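Long-range contacts in ebony (Drosophila melanogaster, PDB 6DYM), which is a nonribosomal peptide synthetase whose C-terminal condensation domain, the part held in this chain, probably joins an activated amino acid to an amine through a peptide bond: residues H13-I21 and R71-F79; Y175-N186 and A200-K211. All coordinates share one frame; numbering follows the deposited sequence.

In the fold
Both contacts belong to one seven-stranded mixed sheet, but to different halves of it. Contact 1 lays helix 14-25 across strand 71-80, an inner strand of the N-terminal half; contact 2 pairs the last two strands, 178-184 and 205-212, the first being the edge strand at the other end. Their centres lie 25 Å apart and their nearest atoms about 8 Å, with no touch. Between them run strands 119-127 and 158-163, parallel neighbours. The order is consistent with a GNAT-like fold; in GNAT enzymes the corresponding parallel strands splay apart at the acyl-CoA site. The side chain of I73 in contact 1 lies about 10 Å from a bound calcium ion, that of Y175 in contact 2 about 13 Å.

Contact 1. Residues H13-I21 and R71-F79; sequences HRQEVIDII and RIIGTALNF
Helix 14-21 crosses strand 71-79 almost at right angles, 85° between their directions and 8.5 Å between axes, with V17 lying over T75 and I20 over G74. This is a helix packed on the face of a sheet, in a topology consistent with a GNAT-like fold, and the helix meets the strand where a classic beta bulge sets I73 and G74 both against V64. I72 reaches up with two branches. Its CD1 comes up obliquely to the H13 ring, touching CD2 at 3.6 Å, and also lies against the carboxylate of E16, while its CG2 meets I20 CD1 at 3.6 Å. The H13 ring has its nitrogens tied elsewhere, ND1 to R10 N and NE2 to Y65 OH, and these two hydrogen bonds hold its rotation. I20 continues extended beyond CG1 (chi2 -173°), and this carries CD1 down onto the backbone of the bulge, 3.6 Å from G74 N. No hydrogen bond links helix and strand. Farther along, V17 CG1 approaches L77 CD1 at 4.3 Å, and I21 reaches strand 119-127 through M124. T75 OG1 is hydrogen-bonded to F62 O on the adjoining strand, while its CG2 touches both I20 CG2 and I21 CD1, 4.1 Å from each.

Contact 2. Residues Y175-N186 and A200-K211; sequences YHYKTLLNFQVN and APDEQRAIVHWK
The R205 guanidinium lies with one face over the Q184 backbone, Q184 CA sitting 3.7 Å above its centre, while N182 OD1 and D202 O meet its edge in plane. At the other end of the strands K211 CB rides over one face of the Y177 ring, a CH-pi contact 3.6 Å from the ring centroid, and W210 N lies at the ring's edge. I207 CG2 lies, offset toward the rim, over one face of the H209 imidazole, whose nitrogens bond N163 and D173. R205 curls back on itself at chi2 and chi3 (-65° and -61°), bringing NE to N182 OD1 at 2.7 Å and nearly straight; NH2 takes N182 O from above its carbonyl plane, and NH1 reaches Q184 OE1 at 3.2 Å. Strands 178-184 and 205-211 run antiparallel, the last two strands of a sheet whose order is consistent with a GNAT-like fold. V208 accepts from L180 N and donates to L181 O, the pattern of a classic bulge. A leucine in place of R205 would probably leave N182 OD1 and Q184 OE1 without these donors and the N182 amide freer to turn. Where the strands give way to turns, N186 ND2 spans A200 O at 2.9 Å and D202 OD1 at 2.8 Å, and its OD1 receives Q184 NE2 on a lone pair. One water takes N186 N and donates to P201 O and Q204 O.

Contact 1. Residues H13-I21 and R71-F79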
loop_
_atom_site.group_PDB
_atom_site.type_symbol
_atom_site.label_atom_id
_atom_site.label_comp_id
_atom_site.label_asym_id
_atom_site.label_seq_id
_atom_site.Cartn_x
_atom_site.Cartn_y
_atom_site.Cartn_z
ATOM N N HIS A 13 -17.931 2.412 4.064
ATOM C CA HIS A 13 -17.138 2.260 2.849
ATOM C C HIS A 13 -16.523 0.873 2.710
ATOM O O HIS A 13 -15.788 0.639 1.743
ATOM C CB HIS A 13 -16.012 3.297 2.822
ATOM C CG HIS A 13 -16.469 4.694 2.534
ATOM N ND1 HIS A 13 -15.882 5.800 3.113
ATOM C CD2 HIS A 13 -17.448 5.166 1.726
ATOM C CE1 HIS A 13 -16.479 6.893 2.672
ATOM N NE2 HIS A 13 -17.434 6.536 1.832
ATOM N N ARG A 14 -16.816 -0.042 3.638
ATOM C CA ARG A 14 -16.039 -1.275 3.762
ATOM C C ARG A 14 -16.112 -2.122 2.496
ATOM O O ARG A 14 -15.081 -2.558 1.969
ATOM C CB ARG A 14 -16.520 -2.075 4.974
ATOM C CG ARG A 14 -15.597 -3.212 5.389
ATOM C CD ARG A 14 -16.244 -4.063 6.474
ATOM N NE ARG A 14 -17.605 -4.427 6.093
ATOM C CZ ARG A 14 -17.918 -5.481 5.346
ATOM N NH1 ARG A 14 -16.966 -6.297 4.908
ATOM N NH2 ARG A 14 -19.186 -5.724 5.040
ATOM N N GLN A 15 -17.323 -2.380 1.999
ATOM C CA GLN A 15 -17.450 -3.266 0.846
ATOM C C GLN A 15 -16.869 -2.631 -0.410
ATOM O O GLN A 15 -16.226 -3.312 -1.215
ATOM C CB GLN A 15 -18.910 -3.651 0.618
ATOM C CG GLN A 15 -19.066 -4.804 -0.354
ATOM C CD GLN A 15 -18.311 -6.040 0.100
ATOM O OE1 GLN A 15 -18.455 -6.482 1.239
ATOM N NE2 GLN A 15 -17.492 -6.597 -0.786
ATOM N N GLU A 16 -17.090 -1.328 -0.597
ATOM C CA GLU A 16 -16.511 -0.644 -1.747
ATOM C C GLU A 16 -14.987 -0.679 -1.691
ATOM O O GLU A 16 -14.328 -0.923 -2.707
ATOM C CB GLU A 16 -17.027 0.795 -1.816
ATOM C CG GLU A 16 -18.509 0.903 -2.170
ATOM C CD GLU A 16 -19.118 2.243 -1.790
ATOM O OE1 GLU A 16 -19.469 2.431 -0.602
ATOM O OE2 GLU A 16 -19.254 3.109 -2.680
ATOM N N VAL A 17 -14.412 -0.463 -0.505
ATOM C CA VAL A 17 -12.959 -0.508 -0.362
ATOM C C VAL A 17 -12.440 -1.924 -0.584
ATOM O O VAL A 17 -11.413 -2.128 -1.242
ATOM C CB VAL A 17 -12.546 0.042 1.017
ATOM C CG1 VAL A 17 -11.125 -0.395 1.377
ATOM C CG2 VAL A 17 -12.672 1.554 1.039
ATOM N N ILE A 18 -13.145 -2.924 -0.053
ATOM C CA ILE A 18 -12.725 -4.311 -0.239
ATOM C C ILE A 18 -12.725 -4.668 -1.719
ATOM O O ILE A 18 -11.774 -5.269 -2.234
ATOM C CB ILE A 18 -13.628 -5.259 0.570
ATOM C CG1 ILE A 18 -13.192 -5.285 2.034
ATOM C CG2 ILE A 18 -13.604 -6.662 -0.027
ATOM C CD1 ILE A 18 -14.186 -5.974 2.956
ATOM N N ASP A 19 -13.793 -4.292 -2.427
ATOM C CA ASP A 19 -13.875 -4.569 -3.857
ATOM C C ASP A 19 -12.698 -3.963 -4.611
ATOM O O ASP A 19 -12.114 -4.612 -5.487
ATOM C CB ASP A 19 -15.195 -4.040 -4.417
ATOM C CG ASP A 19 -16.398 -4.772 -3.858
ATOM O OD1 ASP A 19 -16.215 -5.901 -3.351
ATOM O OD2 ASP A 19 -17.520 -4.220 -3.921
ATOM N N ILE A 20 -12.337 -2.721 -4.287
ATOM C CA ILE A 20 -11.229 -2.073 -4.982
ATOM C C ILE A 20 -9.914 -2.784 -4.681
ATOM O O ILE A 20 -9.118 -3.050 -5.589
ATOM C CB ILE A 20 -11.170 -0.578 -4.620
ATOM C CG1 ILE A 20 -12.273 0.179 -5.361
ATOM C CG2 ILE A 20 -9.796 0.013 -4.961
ATOM C CD1 ILE A 20 -12.206 1.674 -5.199
ATOM N N ILE A 21 -9.671 -3.114 -3.410
ATOM C CA ILE A 21 -8.403 -3.735 -3.036
ATOM C C ILE A 21 -8.298 -5.142 -3.613
ATOM O O ILE A 21 -7.251 -5.531 -4.145
ATOM C CB ILE A 21 -8.239 -3.735 -1.505
ATOM C CG1 ILE A 21 -8.020 -2.309 -0.987
ATOM C CG2 ILE A 21 -7.093 -4.645 -1.089
ATOM C CD1 ILE A 21 -6.773 -1.635 -1.539
ATOM N N ARG A 71 -19.220 8.020 -7.387
ATOM C CA ARG A 71 -18.816 6.673 -7.012
ATOM C C ARG A 71 -17.329 6.634 -6.672
ATOM O O ARG A 71 -16.538 7.443 -7.168
ATOM C CB ARG A 71 -19.124 5.671 -8.127
ATOM C CG ARG A 71 -20.606 5.548 -8.436
ATOM C CD ARG A 71 -20.895 4.387 -9.371
ATOM N NE ARG A 71 -22.317 4.304 -9.693
ATOM C CZ ARG A 71 -22.807 3.687 -10.762
ATOM N NH1 ARG A 71 -21.988 3.094 -11.620
ATOM N NH2 ARG A 71 -24.118 3.663 -10.974
ATOM N N ILE A 72 -16.955 5.676 -5.826
ATOM C CA ILE A 72 -15.575 5.537 -5.373
ATOM C C ILE A 72 -14.754 4.866 -6.466
ATOM O O ILE A 72 -15.123 3.798 -6.967
ATOM C CB ILE A 72 -15.511 4.737 -4.059
ATOM C CG1 ILE A 72 -16.183 5.514 -2.922
ATOM C CG2 ILE A 72 -14.066 4.415 -3.694
ATOM C CD1 ILE A 72 -16.192 4.773 -1.596
ATOM N N ILE A 73 -13.632 5.487 -6.835
ATOM C CA ILE A 73 -12.747 4.957 -7.867
ATOM C C ILE A 73 -11.356 4.645 -7.347
ATOM O O ILE A 73 -10.535 4.116 -8.103
ATOM C CB ILE A 73 -12.651 5.904 -9.082
ATOM C CG1 ILE A 73 -12.058 7.251 -8.669
ATOM C CG2 ILE A 73 -14.014 6.093 -9.738
ATOM C CD1 ILE A 73 -11.596 8.092 -9.842
ATOM N N GLY A 74 -11.055 4.962 -6.093
ATOM C CA GLY A 74 -9.734 4.671 -5.557
ATOM C C GLY A 74 -9.725 4.809 -4.052
ATOM O O GLY A 74 -10.645 5.372 -3.451
ATOM N N THR A 75 -8.663 4.285 -3.439
ATOM C CA THR A 75 -8.560 4.394 -1.992
ATOM C C THR A 75 -7.097 4.331 -1.569
ATOM O O THR A 75 -6.279 3.649 -2.193
ATOM C CB THR A 75 -9.381 3.307 -1.275
ATOM O OG1 THR A 75 -9.440 3.607 0.124
ATOM C CG2 THR A 75 -8.762 1.919 -1.464
ATOM N N ALA A 76 -6.787 5.063 -0.502
ATOM C CA ALA A 76 -5.451 5.097 0.085
ATOM C C ALA A 76 -5.585 4.775 1.567
ATOM O O ALA A 76 -6.191 5.548 2.318
ATOM C CB ALA A 76 -4.790 6.458 -0.121
ATOM N N LEU A 77 -5.032 3.641 1.982
ATOM C CA LEU A 77 -5.099 3.185 3.367
ATOM C C LEU A 77 -3.756 3.446 4.039
ATOM O O LEU A 77 -2.717 2.990 3.551
ATOM C CB LEU A 77 -5.460 1.700 3.429
ATOM C CG LEU A 77 -6.664 1.291 2.577
ATOM C CD1 LEU A 77 -7.032 -0.164 2.820
ATOM C CD2 LEU A 77 -7.854 2.203 2.860
ATOM N N ASN A 78 -3.780 4.186 5.147
ATOM C CA ASN A 78 -2.574 4.632 5.823
ATOM C C ASN A 78 -2.677 4.364 7.313
ATOM O O ASN A 78 -3.765 4.402 7.894
ATOM C CB ASN A 78 -2.333 6.122 5.602
ATOM C CG ASN A 78 -2.355 6.491 4.146
ATOM O OD1 ASN A 78 -1.593 5.942 3.359
ATOM N ND2 ASN A 78 -3.241 7.412 3.770
ATOM N N PHE A 79 -1.518 4.112 7.921
ATOM C CA PHE A 79 -1.370 3.988 9.363
ATOM C C PHE A 79 -0.134 4.759 9.803
ATOM O O PHE A 79 0.794 4.986 9.023
ATOM C CB PHE A 79 -1.201 2.533 9.812
ATOM C CG PHE A 79 -2.484 1.777 9.964
ATOM C CD1 PHE A 79 -3.427 2.165 10.899
ATOM C CD2 PHE A 79 -2.726 0.648 9.201
ATOM C CE1 PHE A 79 -4.597 1.457 11.050
ATOM C CE2 PHE A 79 -3.896 -0.066 9.347
ATOM C CZ PHE A 79 -4.829 0.338 10.274
#

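Contact 2. Residues Y175-N186 and A200-K211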
loop_
_atom_site.group_PDB
_atom_site.type_symbol
_atom_site.label_atom_id
_atom_site.label_comp_id
_atom_site.label_asym_id
_atom_site.label_seq_id
_atom_site.Cartn_x
_atom_site.Cartn_y
_atom_site.Cartn_z
ATOM N N TYR A 175 7.842 11.830 -7.735
ATOM C CA TYR A 175 7.364 12.635 -6.620
ATOM C C TYR A 175 8.461 12.896 -5.595
ATOM O O TYR A 175 8.164 13.371 -4.493
ATOM C CB TYR A 175 6.157 11.963 -5.956
ATOM C CG TYR A 175 4.852 12.324 -6.628
ATOM C CD1 TYR A 175 4.141 13.459 -6.248
ATOM C CD2 TYR A 175 4.352 11.556 -7.671
ATOM C CE1 TYR A 175 2.952 13.799 -6.870
ATOM C CE2 TYR A 175 3.165 11.890 -8.302
ATOM C CZ TYR A 175 2.469 13.014 -7.899
ATOM O OH TYR A 175 1.287 13.352 -8.529
ATOM N N HIS A 176 9.714 12.587 -5.943
ATOM C CA HIS A 176 10.899 12.897 -5.138
ATOM C C HIS A 176 10.943 12.124 -3.821
ATOM O O HIS A 176 11.449 12.625 -2.812
ATOM C CB HIS A 176 11.012 14.403 -4.888
ATOM C CG HIS A 176 10.952 15.207 -6.144
ATOM N ND1 HIS A 176 9.907 16.059 -6.436
ATOM C CD2 HIS A 176 11.785 15.253 -7.209
ATOM C CE1 HIS A 176 10.113 16.614 -7.618
ATOM N NE2 HIS A 176 11.244 16.140 -8.110
ATOM N N TYR A 177 10.431 10.900 -3.816
ATOM C CA TYR A 177 10.696 10.002 -2.701
ATOM C C TYR A 177 12.152 9.567 -2.738
ATOM O O TYR A 177 12.712 9.304 -3.808
ATOM C CB TYR A 177 9.794 8.775 -2.768
ATOM C CG TYR A 177 8.406 8.993 -2.224
ATOM C CD1 TYR A 177 7.443 9.675 -2.964
ATOM C CD2 TYR A 177 8.051 8.511 -0.972
ATOM C CE1 TYR A 177 6.161 9.869 -2.467
ATOM C CE2 TYR A 177 6.771 8.701 -0.463
ATOM C CZ TYR A 177 5.835 9.382 -1.213
ATOM O OH TYR A 177 4.567 9.570 -0.714
ATOM N N LYS A 178 12.767 9.496 -1.564
ATOM C CA LYS A 178 14.125 8.988 -1.448
ATOM C C LYS A 178 14.102 7.463 -1.424
ATOM O O LYS A 178 13.282 6.857 -0.728
ATOM C CB LYS A 178 14.783 9.542 -0.183
ATOM C CG LYS A 178 16.296 9.555 -0.214
ATOM C CD LYS A 178 16.867 9.481 1.191
ATOM C CE LYS A 178 18.113 10.343 1.334
ATOM N NZ LYS A 178 17.776 11.785 1.521
ATOM N N THR A 179 14.993 6.844 -2.195
ATOM C CA THR A 179 15.131 5.392 -2.185
ATOM C C THR A 179 16.032 4.984 -1.024
ATOM O O THR A 179 17.195 5.395 -0.967
ATOM C CB THR A 179 15.721 4.899 -3.505
ATOM O OG1 THR A 179 14.763 5.055 -4.558
ATOM C CG2 THR A 179 16.108 3.430 -3.395
ATOM N N LEU A 180 15.508 4.174 -0.103
ATOM C CA LEU A 180 16.301 3.696 1.023
ATOM C C LEU A 180 16.731 2.243 0.890
ATOM O O LEU A 180 17.653 1.820 1.599
ATOM C CB LEU A 180 15.525 3.870 2.335
ATOM C CG LEU A 180 15.298 5.334 2.721
ATOM C CD1 LEU A 180 14.665 5.448 4.096
ATOM C CD2 LEU A 180 16.606 6.104 2.659
ATOM N N LEU A 181 16.090 1.477 0.012
ATOM C CA LEU A 181 16.485 0.102 -0.264
ATOM C C LEU A 181 15.931 -0.276 -1.627
ATOM O O LEU A 181 14.768 0.017 -1.924
ATOM C CB LEU A 181 15.958 -0.861 0.806
ATOM C CG LEU A 181 16.279 -2.349 0.621
ATOM C CD1 LEU A 181 17.738 -2.634 0.940
ATOM C CD2 LEU A 181 15.360 -3.221 1.474
ATOM N N ASN A 182 16.754 -0.913 -2.450
ATOM C CA ASN A 182 16.312 -1.446 -3.736
ATOM C C ASN A 182 16.651 -2.930 -3.717
ATOM O O ASN A 182 17.765 -3.322 -4.067
ATOM C CB ASN A 182 16.980 -0.717 -4.907
ATOM C CG ASN A 182 16.477 -1.194 -6.256
ATOM O OD1 ASN A 182 15.964 -2.306 -6.388
ATOM N ND2 ASN A 182 16.610 -0.344 -7.265
ATOM N N PHE A 183 15.690 -3.756 -3.325
ATOM C CA PHE A 183 15.962 -5.167 -3.093
ATOM C C PHE A 183 15.453 -6.022 -4.244
ATOM O O PHE A 183 14.340 -5.826 -4.738
ATOM C CB PHE A 183 15.340 -5.642 -1.780
ATOM C CG PHE A 183 15.888 -6.959 -1.304
ATOM C CD1 PHE A 183 17.073 -7.013 -0.587
ATOM C CD2 PHE A 183 15.232 -8.145 -1.591
ATOM C CE1 PHE A 183 17.584 -8.228 -0.157
ATOM C CE2 PHE A 183 15.741 -9.363 -1.166
ATOM C CZ PHE A 183 16.917 -9.402 -0.453
ATOM N N GLN A 184 16.282 -6.981 -4.655
ATOM C CA GLN A 184 15.929 -7.956 -5.683
ATOM C C GLN A 184 15.062 -9.042 -5.052
ATOM O O GLN A 184 15.545 -9.826 -4.231
ATOM C CB GLN A 184 17.202 -8.537 -6.291
ATOM C CG GLN A 184 17.016 -9.334 -7.569
ATOM C CD GLN A 184 18.345 -9.703 -8.195
ATOM O OE1 GLN A 184 19.162 -8.832 -8.492
ATOM N NE2 GLN A 184 18.576 -10.997 -8.383
ATOM N N VAL A 185 13.789 -9.112 -5.455
ATOM C CA VAL A 185 12.833 -9.930 -4.711
ATOM C C VAL A 185 13.145 -11.421 -4.833
ATOM O O VAL A 185 12.789 -12.200 -3.941
ATOM C CB VAL A 185 11.383 -9.616 -5.142
ATOM C CG1 VAL A 185 11.143 -8.108 -5.158
ATOM C CG2 VAL A 185 11.062 -10.238 -6.490
ATOM N N ASN A 186 13.818 -11.854 -5.906
ATOM C CA ASN A 186 14.115 -13.283 -6.021
ATOM C C ASN A 186 15.295 -13.721 -5.158
ATOM O O ASN A 186 15.651 -14.904 -5.182
ATOM C CB ASN A 186 14.346 -13.689 -7.490
ATOM C CG ASN A 186 15.591 -13.067 -8.117
ATOM O OD1 ASN A 186 16.537 -12.674 -7.435
ATOM N ND2 ASN A 186 15.586 -12.980 -9.446
ATOM N N ALA A 200 10.945 -15.133 -9.885
ATOM C CA ALA A 200 10.778 -13.808 -10.460
ATOM C C ALA A 200 12.043 -13.394 -11.213
ATOM O O ALA A 200 13.148 -13.821 -10.868
ATOM C CB ALA A 200 10.459 -12.790 -9.367
ATOM N N PRO A 201 11.912 -12.568 -12.253
ATOM C CA PRO A 201 13.105 -12.101 -12.966
ATOM C C PRO A 201 13.968 -11.227 -12.069
ATOM O O PRO A 201 13.499 -10.642 -11.090
ATOM C CB PRO A 201 12.534 -11.302 -14.145
ATOM C CG PRO A 201 11.166 -10.901 -13.697
ATOM C CD PRO A 201 10.671 -12.032 -12.840
ATOM N N ASP A 202 15.254 -11.147 -12.418
ATOM C CA ASP A 202 16.184 -10.321 -11.653
ATOM C C ASP A 202 15.744 -8.867 -11.595
ATOM O O ASP A 202 16.107 -8.153 -10.654
ATOM C CB ASP A 202 17.588 -10.405 -12.255
ATOM C CG ASP A 202 18.316 -11.674 -11.865
ATOM O OD1 ASP A 202 17.663 -12.596 -11.336
ATOM O OD2 ASP A 202 19.540 -11.754 -12.095
ATOM N N GLU A 203 14.952 -8.424 -12.567
ATOM C CA GLU A 203 14.566 -7.029 -12.688
ATOM C C GLU A 203 13.409 -6.643 -11.780
ATOM O O GLU A 203 13.115 -5.448 -11.661
ATOM C CB GLU A 203 14.208 -6.721 -14.148
ATOM C CG GLU A 203 15.397 -6.824 -15.119
ATOM C CD GLU A 203 15.854 -8.259 -15.392
ATOM O OE1 GLU A 203 15.005 -9.178 -15.363
ATOM O OE2 GLU A 203 17.068 -8.467 -15.631
ATOM N N GLN A 204 12.742 -7.602 -11.140
ATOM C CA GLN A 204 11.651 -7.261 -10.235
ATOM C C GLN A 204 12.227 -6.848 -8.888
ATOM O O GLN A 204 12.884 -7.651 -8.212
ATOM C CB GLN A 204 10.677 -8.421 -10.060
ATOM C CG GLN A 204 9.542 -8.065 -9.108
ATOM C CD GLN A 204 8.461 -9.120 -9.041
ATOM O OE1 GLN A 204 8.435 -10.049 -9.847
ATOM N NE2 GLN A 204 7.558 -8.983 -8.074
ATOM N N ARG A 205 11.964 -5.603 -8.496
ATOM C CA ARG A 205 12.487 -5.030 -7.268
ATOM C C ARG A 205 11.366 -4.780 -6.264
ATOM O O ARG A 205 10.187 -4.695 -6.613
ATOM C CB ARG A 205 13.228 -3.712 -7.545
ATOM C CG ARG A 205 13.907 -3.655 -8.909
ATOM C CD ARG A 205 15.020 -4.690 -9.001
ATOM N NE ARG A 205 16.053 -4.452 -7.998
ATOM C CZ ARG A 205 17.164 -5.170 -7.878
ATOM N NH1 ARG A 205 17.393 -6.180 -8.702
ATOM N NH2 ARG A 205 18.047 -4.876 -6.934
ATOM N N ALA A 206 11.760 -4.698 -4.998
ATOM C CA ALA A 206 10.967 -4.075 -3.947
ATOM C C ALA A 206 11.761 -2.867 -3.487
ATOM O O ALA A 206 12.935 -3.000 -3.120
ATOM C CB ALA A 206 10.706 -5.034 -2.784
ATOM N N ILE A 207 11.148 -1.690 -3.544
ATOM C CA ILE A 207 11.855 -0.445 -3.287
ATOM C C ILE A 207 11.220 0.227 -2.081
ATOM O O ILE A 207 10.003 0.459 -2.061
ATOM C CB ILE A 207 11.847 0.481 -4.512
ATOM C CG1 ILE A 207 12.392 -0.283 -5.728
ATOM C CG2 ILE A 207 12.682 1.714 -4.227
ATOM C CD1 ILE A 207 12.795 0.581 -6.893
ATOM N N VAL A 208 12.045 0.524 -1.079
ATOM C CA VAL A 208 11.609 1.216 0.130
ATOM C C VAL A 208 11.792 2.711 -0.090
ATOM O O VAL A 208 12.906 3.177 -0.356
ATOM C CB VAL A 208 12.391 0.733 1.363
ATOM C CG1 VAL A 208 11.961 1.499 2.604
ATOM C CG2 VAL A 208 12.167 -0.754 1.572
ATOM N N HIS A 209 10.697 3.461 0.023
ATOM C CA HIS A 209 10.659 4.871 -0.336
ATOM C C HIS A 209 10.284 5.720 0.869
ATOM O O HIS A 209 9.431 5.337 1.675
ATOM C CB HIS A 209 9.652 5.128 -1.466
ATOM C CG HIS A 209 10.197 4.879 -2.834
ATOM N ND1 HIS A 209 9.614 3.998 -3.720
ATOM C CD2 HIS A 209 11.261 5.413 -3.481
ATOM C CE1 HIS A 209 10.296 3.998 -4.853
ATOM N NE2 HIS A 209 11.303 4.846 -4.732
ATOM N N TRP A 210 10.906 6.896 0.963
ATOM C CA TRP A 210 10.716 7.793 2.095
ATOM C C TRP A 210 10.742 9.226 1.587
ATOM O O TRP A 210 11.648 9.604 0.838
ATOM C CB TRP A 210 11.812 7.560 3.147
ATOM C CG TRP A 210 11.970 8.618 4.209
ATOM C CD1 TRP A 210 13.022 9.475 4.354
ATOM C CD2 TRP A 210 11.072 8.901 5.295
ATOM N NE1 TRP A 210 12.830 10.281 5.449
ATOM C CE2 TRP A 210 11.641 9.951 6.043
ATOM C CE3 TRP A 210 9.840 8.377 5.697
ATOM C CZ2 TRP A 210 11.025 10.481 7.176
ATOM C CZ3 TRP A 210 9.230 8.907 6.824
ATOM C CH2 TRP A 210 9.826 9.945 7.550
ATOM N N LYS A 211 9.744 10.016 1.978
ATOM C CA LYS A 211 9.662 11.414 1.577
ATOM C C LYS A 211 9.385 12.259 2.806
ATOM O O LYS A 211 8.331 12.120 3.432
ATOM C CB LYS A 211 8.571 11.633 0.523
ATOM C CG LYS A 211 8.458 13.078 0.045
ATOM C CD LYS A 211 7.487 13.202 -1.123
ATOM C CE LYS A 211 7.463 14.618 -1.668
ATOM N NZ LYS A 211 8.711 15.345 -1.316
HETATM O O HOH W 1 21.620 -11.496 -9.320
HETATM O O HOH W 2 13.880 -10.383 -8.422
#